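Local coordinates for protein phosphohistidine phosphatase sixA (Escherichia coli, PDB 1UJC) that removes phosphate from phosphohistidine on the HPt domain of the ArcB sensor, in the multistep His-Asp phosphorelay, at residues S19-T24 against F53-Q58; R47-P52 against E74-L79. One frame throughout, in Å; residues are numbered along the deposited sequence.

Interaction 2 pairs the two strands of a beta-alpha-beta unit, and interaction 1 fixes the loop 19-24 to the start of the helix between them. Strand 47-50 leads through Ser51, Pro52 and the N-cap residue Phe53 into helix 54-66. Ala56 CB packs on Ser51 CB at 3.5 Å, so the two contacts touch. Both are partly buried, but interaction 2 lies nearer the chain centre and has more buried residues. It joins an edge strand to the sheet by regular backbone bonds, with leucines on one face and a salt bridge at one end. Interaction 1, farther out, holds an irregular loop mostly by polar groups and water, with Leu23 and Leu54 packed between, and reaches the bound tungstate.

Interaction 1: residues S19-T24 against F53-Q58. With WO4 (tungstate(VI)ion), chain C.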
# COMPACT_ATOMS: atom_id res chain seq x y z
N SER A 19 17.60 1.42 -1.97
CA SER A 19 16.63 2.43 -1.54
C SER A 19 16.33 3.49 -2.59
O SER A 19 15.25 4.10 -2.57
CB SER A 19 17.11 3.12 -0.25
OG SER A 19 18.13 4.07 -0.52
N VAL A 20 17.26 3.72 -3.51
CA VAL A 20 17.06 4.75 -4.52
C VAL A 20 16.67 4.28 -5.92
O VAL A 20 16.65 5.08 -6.86
CB VAL A 20 18.31 5.66 -4.61
CG1 VAL A 20 18.46 6.44 -3.32
CG2 VAL A 20 19.55 4.81 -4.86
N ARG A 21 16.34 3.00 -6.06
CA ARG A 21 15.93 2.46 -7.36
C ARG A 21 14.64 3.14 -7.78
O ARG A 21 13.66 3.12 -7.04
CB ARG A 21 15.69 0.95 -7.27
CG ARG A 21 16.91 0.11 -6.97
CD ARG A 21 16.49 -1.26 -6.45
NE ARG A 21 15.52 -1.90 -7.32
CZ ARG A 21 14.63 -2.81 -6.91
NH1 ARG A 21 14.61 -3.17 -5.63
NH2 ARG A 21 13.78 -3.34 -7.77
N PRO A 22 14.62 3.76 -8.97
CA PRO A 22 13.41 4.44 -9.44
C PRO A 22 12.39 3.47 -10.05
O PRO A 22 12.69 2.29 -10.27
CB PRO A 22 13.95 5.42 -10.47
CG PRO A 22 15.05 4.62 -11.10
CD PRO A 22 15.74 3.99 -9.90
N LEU A 23 11.20 3.98 -10.33
CA LEU A 23 10.15 3.17 -10.92
C LEU A 23 10.41 3.09 -12.42
O LEU A 23 11.03 3.98 -13.00
CB LEU A 23 8.79 3.83 -10.65
CG LEU A 23 7.63 3.01 -10.09
CD1 LEU A 23 8.12 2.02 -9.03
CD2 LEU A 23 6.60 3.96 -9.50
N THR A 24 9.97 2.01 -13.06
CA THR A 24 10.14 1.88 -14.51
C THR A 24 8.90 2.50 -15.16
O THR A 24 7.91 2.77 -14.48
CB THR A 24 10.20 0.42 -14.96
OG1 THR A 24 8.91 -0.18 -14.77
CG2 THR A 24 11.24 -0.36 -14.17
N PHE A 53 11.56 4.55 0.80
CA PHE A 53 12.27 4.20 -0.43
C PHE A 53 11.65 4.82 -1.68
O PHE A 53 10.43 4.83 -1.86
CB PHE A 53 12.34 2.68 -0.59
CG PHE A 53 13.27 2.00 0.40
CD1 PHE A 53 13.95 2.75 1.36
CD2 PHE A 53 13.44 0.62 0.37
CE1 PHE A 53 14.80 2.12 2.27
CE2 PHE A 53 14.29 -0.00 1.28
CZ PHE A 53 14.97 0.74 2.23
N LEU A 54 12.52 5.33 -2.54
CA LEU A 54 12.11 6.00 -3.77
C LEU A 54 11.03 5.30 -4.59
O LEU A 54 10.12 5.96 -5.09
CB LEU A 54 13.33 6.29 -4.65
CG LEU A 54 14.28 7.39 -4.14
CD1 LEU A 54 15.32 7.72 -5.19
CD2 LEU A 54 13.49 8.63 -3.81
N ARG A 55 11.12 3.98 -4.74
CA ARG A 55 10.12 3.28 -5.53
C ARG A 55 8.72 3.36 -4.91
O ARG A 55 7.72 3.37 -5.63
CB ARG A 55 10.53 1.82 -5.76
CG ARG A 55 10.92 1.02 -4.53
CD ARG A 55 11.54 -0.30 -4.99
NE ARG A 55 11.90 -1.22 -3.91
CZ ARG A 55 12.98 -1.14 -3.15
NH1 ARG A 55 13.86 -0.15 -3.31
NH2 ARG A 55 13.22 -2.06 -2.23
N ALA A 56 8.65 3.44 -3.59
CA ALA A 56 7.36 3.54 -2.92
C ALA A 56 6.80 4.95 -3.12
O ALA A 56 5.65 5.12 -3.54
CB ALA A 56 7.51 3.23 -1.43
N GLU A 57 7.62 5.96 -2.83
CA GLU A 57 7.20 7.34 -2.97
C GLU A 57 6.79 7.67 -4.41
O GLU A 57 5.82 8.40 -4.63
CB GLU A 57 8.34 8.27 -2.51
CG GLU A 57 8.79 8.00 -1.08
CD GLU A 57 9.97 8.86 -0.64
OE1 GLU A 57 10.86 9.12 -1.48
OE2 GLU A 57 10.03 9.24 0.55
N GLN A 58 7.52 7.13 -5.39
CA GLN A 58 7.20 7.40 -6.78
C GLN A 58 5.87 6.73 -7.15
O GLN A 58 5.09 7.28 -7.93
CB GLN A 58 8.30 6.89 -7.70
CG GLN A 58 8.33 7.62 -9.03
CD GLN A 58 9.35 7.04 -9.99
OE1 GLN A 58 10.34 6.44 -9.58
NE2 GLN A 58 9.12 7.25 -11.28
W WO4 C . 10.17 -4.84 -3.87
O1 WO4 C . 8.55 -5.20 -3.37
O2 WO4 C . 10.74 -3.42 -3.05
O3 WO4 C . 10.30 -4.75 -5.59
O4 WO4 C . 11.20 -6.14 -3.37
O HOH W 1 13.63 2.48 -4.37
O HOH W 2 10.86 6.48 -13.47
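Arg55 meets Arg21 with its CG between the backbone N and the carbonyl carbon (chi1 52°), and its chain then runs extended to NE. In Arg21, chi3 (51°) turns NE out of line. Arg21 NH1 lies over the centre of the Arg55 guanidinium, 3.6 Å from Arg55 CZ, with the two planes 31° apart. Asp18 forms a salt bridge with each arginine, which should offset the repulsion. The NE and NH2 of Arg55 both donate to tungstate O2, which lies at the edge of the guanidinium in its plane; the NE bond is the shorter, 2.6 Å from Arg55 NE to O2. Water 1 accepts from Arg55 N and NH1 and donates to Arg21 O, tying the loop to the helix start.

Leu54 N donates to Ser19 O nearly in line with the carbonyl. Ser19 CB rests over the face of the Phe53 ring as a CH-pi contact, 3.8 Å from its centroid. Leu23 CD1 packs by Arg55 CB and CD2 by Gln58 CB. At the far end, Gln58 OE1 takes the Leu23 N-H at 2.7 Å, with the donor above the amide plane. Water 2 links Gln58 NE2 to Leu23 O, so both ends of the amide are held.

The tungstate pocket also includes Arg7, His8, His108 and Leu109. The guanidinium groups of Arg55 and Arg7 suit an oxyanion, consistent with tungstate marking the phosphate site.

Interaction 2: residues R47-P52 against E74-L79; sequences RVLVSP and EVLPEL
Leu49 and Leu76 abut on one face of the sheet. Their chains cross at an angle, and the forked end of Leu76 meets the forked end of Leu49 methyl against methyl, with Leu76 CD1 3.8 Å from Leu49 CD2 and Leu76 CD2 near Leu49 CD1. Leu79 reaches back from the 3-10 turn and puts CD1 against the backbone of Val50, 3.5 Å from Val50 C. The same methyl meets Leu49 CB. On the other face Val50 and Val75 lie side by side. Val75 CG1, anti to its backbone N (chi1 -179°), packs against the Pro52 ring, 3.6 Å from Pro52 CG.

Three backbone bonds join the strands: Glu74 N to Val48 O, Val50 N to Glu74 O, and Leu76 N to Val50 O. Beside them the bent chain of Arg47 curls to Glu74 and grips it side-on. Arg47 NE points straight at Glu74 OE2 (2.7 Å), while NH2 meets OE1 from above the carboxylate plane. Arg47 NH1 pairs with Glu98, and Tyr91 is also hydrogen-bonded to Glu74 OE1. Water 3 bridges Glu74 OE2 and Val48 N.

Ser51 OG is hydrogen-bonded to His108 of the tungstate pocket. The two parallel strands, linked through helix 54-66, form a beta-alpha-beta unit at the edge of the histidine phosphatase sheet.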
# COMPACT_ATOMS: atom_id res chain seq x y z
N ARG A 47 -6.11 9.00 4.43
CA ARG A 47 -4.72 9.08 4.87
C ARG A 47 -3.81 8.20 4.03
O ARG A 47 -4.24 7.18 3.48
CB ARG A 47 -4.63 8.65 6.34
CG ARG A 47 -5.33 9.60 7.31
CD ARG A 47 -4.52 10.88 7.51
NE ARG A 47 -3.41 10.67 8.44
CZ ARG A 47 -3.56 10.55 9.76
NH1 ARG A 47 -4.76 10.62 10.30
NH2 ARG A 47 -2.49 10.38 10.53
N VAL A 48 -2.54 8.60 3.93
CA VAL A 48 -1.57 7.85 3.16
C VAL A 48 -0.28 7.60 3.94
O VAL A 48 0.31 8.53 4.50
CB VAL A 48 -1.23 8.60 1.85
CG1 VAL A 48 -0.16 7.84 1.08
CG2 VAL A 48 -2.49 8.76 1.02
N LEU A 49 0.15 6.34 3.96
CA LEU A 49 1.36 5.93 4.65
C LEU A 49 2.26 5.33 3.57
O LEU A 49 1.83 4.45 2.83
CB LEU A 49 1.04 4.88 5.72
CG LEU A 49 -0.08 5.25 6.69
CD1 LEU A 49 -0.32 4.09 7.66
CD2 LEU A 49 0.28 6.51 7.45
N VAL A 50 3.50 5.79 3.49
CA VAL A 50 4.40 5.30 2.46
C VAL A 50 5.82 5.00 2.95
O VAL A 50 6.30 5.62 3.89
CB VAL A 50 4.49 6.31 1.29
CG1 VAL A 50 5.07 7.63 1.79
CG2 VAL A 50 5.33 5.74 0.15
N SER A 51 6.46 4.04 2.30
CA SER A 51 7.83 3.66 2.62
C SER A 51 8.75 4.80 2.20
O SER A 51 8.45 5.52 1.25
CB SER A 51 8.22 2.39 1.87
OG SER A 51 9.63 2.25 1.82
N PRO A 52 9.88 4.98 2.90
CA PRO A 52 10.87 6.03 2.61
C PRO A 52 11.64 5.77 1.31
O PRO A 52 12.30 6.67 0.80
CB PRO A 52 11.80 5.98 3.82
CG PRO A 52 10.93 5.41 4.91
CD PRO A 52 10.19 4.32 4.18
N GLU A 74 2.39 10.41 5.11
CA GLU A 74 3.25 10.11 6.23
C GLU A 74 4.26 9.06 5.81
O GLU A 74 3.90 7.93 5.47
CB GLU A 74 2.39 9.61 7.40
CG GLU A 74 1.43 10.67 7.89
CD GLU A 74 0.05 10.12 8.23
OE1 GLU A 74 -0.07 9.36 9.21
OE2 GLU A 74 -0.90 10.46 7.49
N VAL A 75 5.53 9.46 5.80
CA VAL A 75 6.62 8.57 5.43
C VAL A 75 7.00 7.80 6.68
O VAL A 75 7.49 8.37 7.64
CB VAL A 75 7.83 9.38 4.92
CG1 VAL A 75 8.95 8.43 4.51
CG2 VAL A 75 7.41 10.24 3.73
N LEU A 76 6.75 6.49 6.65
CA LEU A 76 7.02 5.62 7.78
C LEU A 76 8.23 4.72 7.57
O LEU A 76 8.30 3.97 6.60
CB LEU A 76 5.80 4.73 8.07
CG LEU A 76 4.57 5.32 8.77
CD1 LEU A 76 4.03 6.50 8.00
CD2 LEU A 76 3.50 4.23 8.90
N PRO A 77 9.21 4.78 8.49
CA PRO A 77 10.41 3.95 8.37
C PRO A 77 10.10 2.46 8.48
O PRO A 77 10.84 1.63 7.95
CB PRO A 77 11.29 4.43 9.52
CG PRO A 77 10.88 5.87 9.69
CD PRO A 77 9.37 5.77 9.57
N GLU A 78 9.01 2.12 9.16
CA GLU A 78 8.65 0.71 9.33
C GLU A 78 7.96 0.10 8.12
O GLU A 78 7.51 -1.04 8.18
CB GLU A 78 7.79 0.53 10.58
CG GLU A 78 8.48 0.93 11.87
CD GLU A 78 9.75 0.13 12.12
OE1 GLU A 78 10.51 0.52 13.05
OE2 GLU A 78 10.00 -0.87 11.42
N LEU A 79 7.87 0.87 7.03
CA LEU A 79 7.24 0.39 5.81
C LEU A 79 8.28 -0.10 4.80
O LEU A 79 7.94 -0.53 3.70
CB LEU A 79 6.37 1.48 5.18
CG LEU A 79 5.05 1.73 5.91
CD1 LEU A 79 4.28 2.87 5.27
CD2 LEU A 79 4.23 0.45 5.89
O HOH W 3 -1.94 11.13 4.92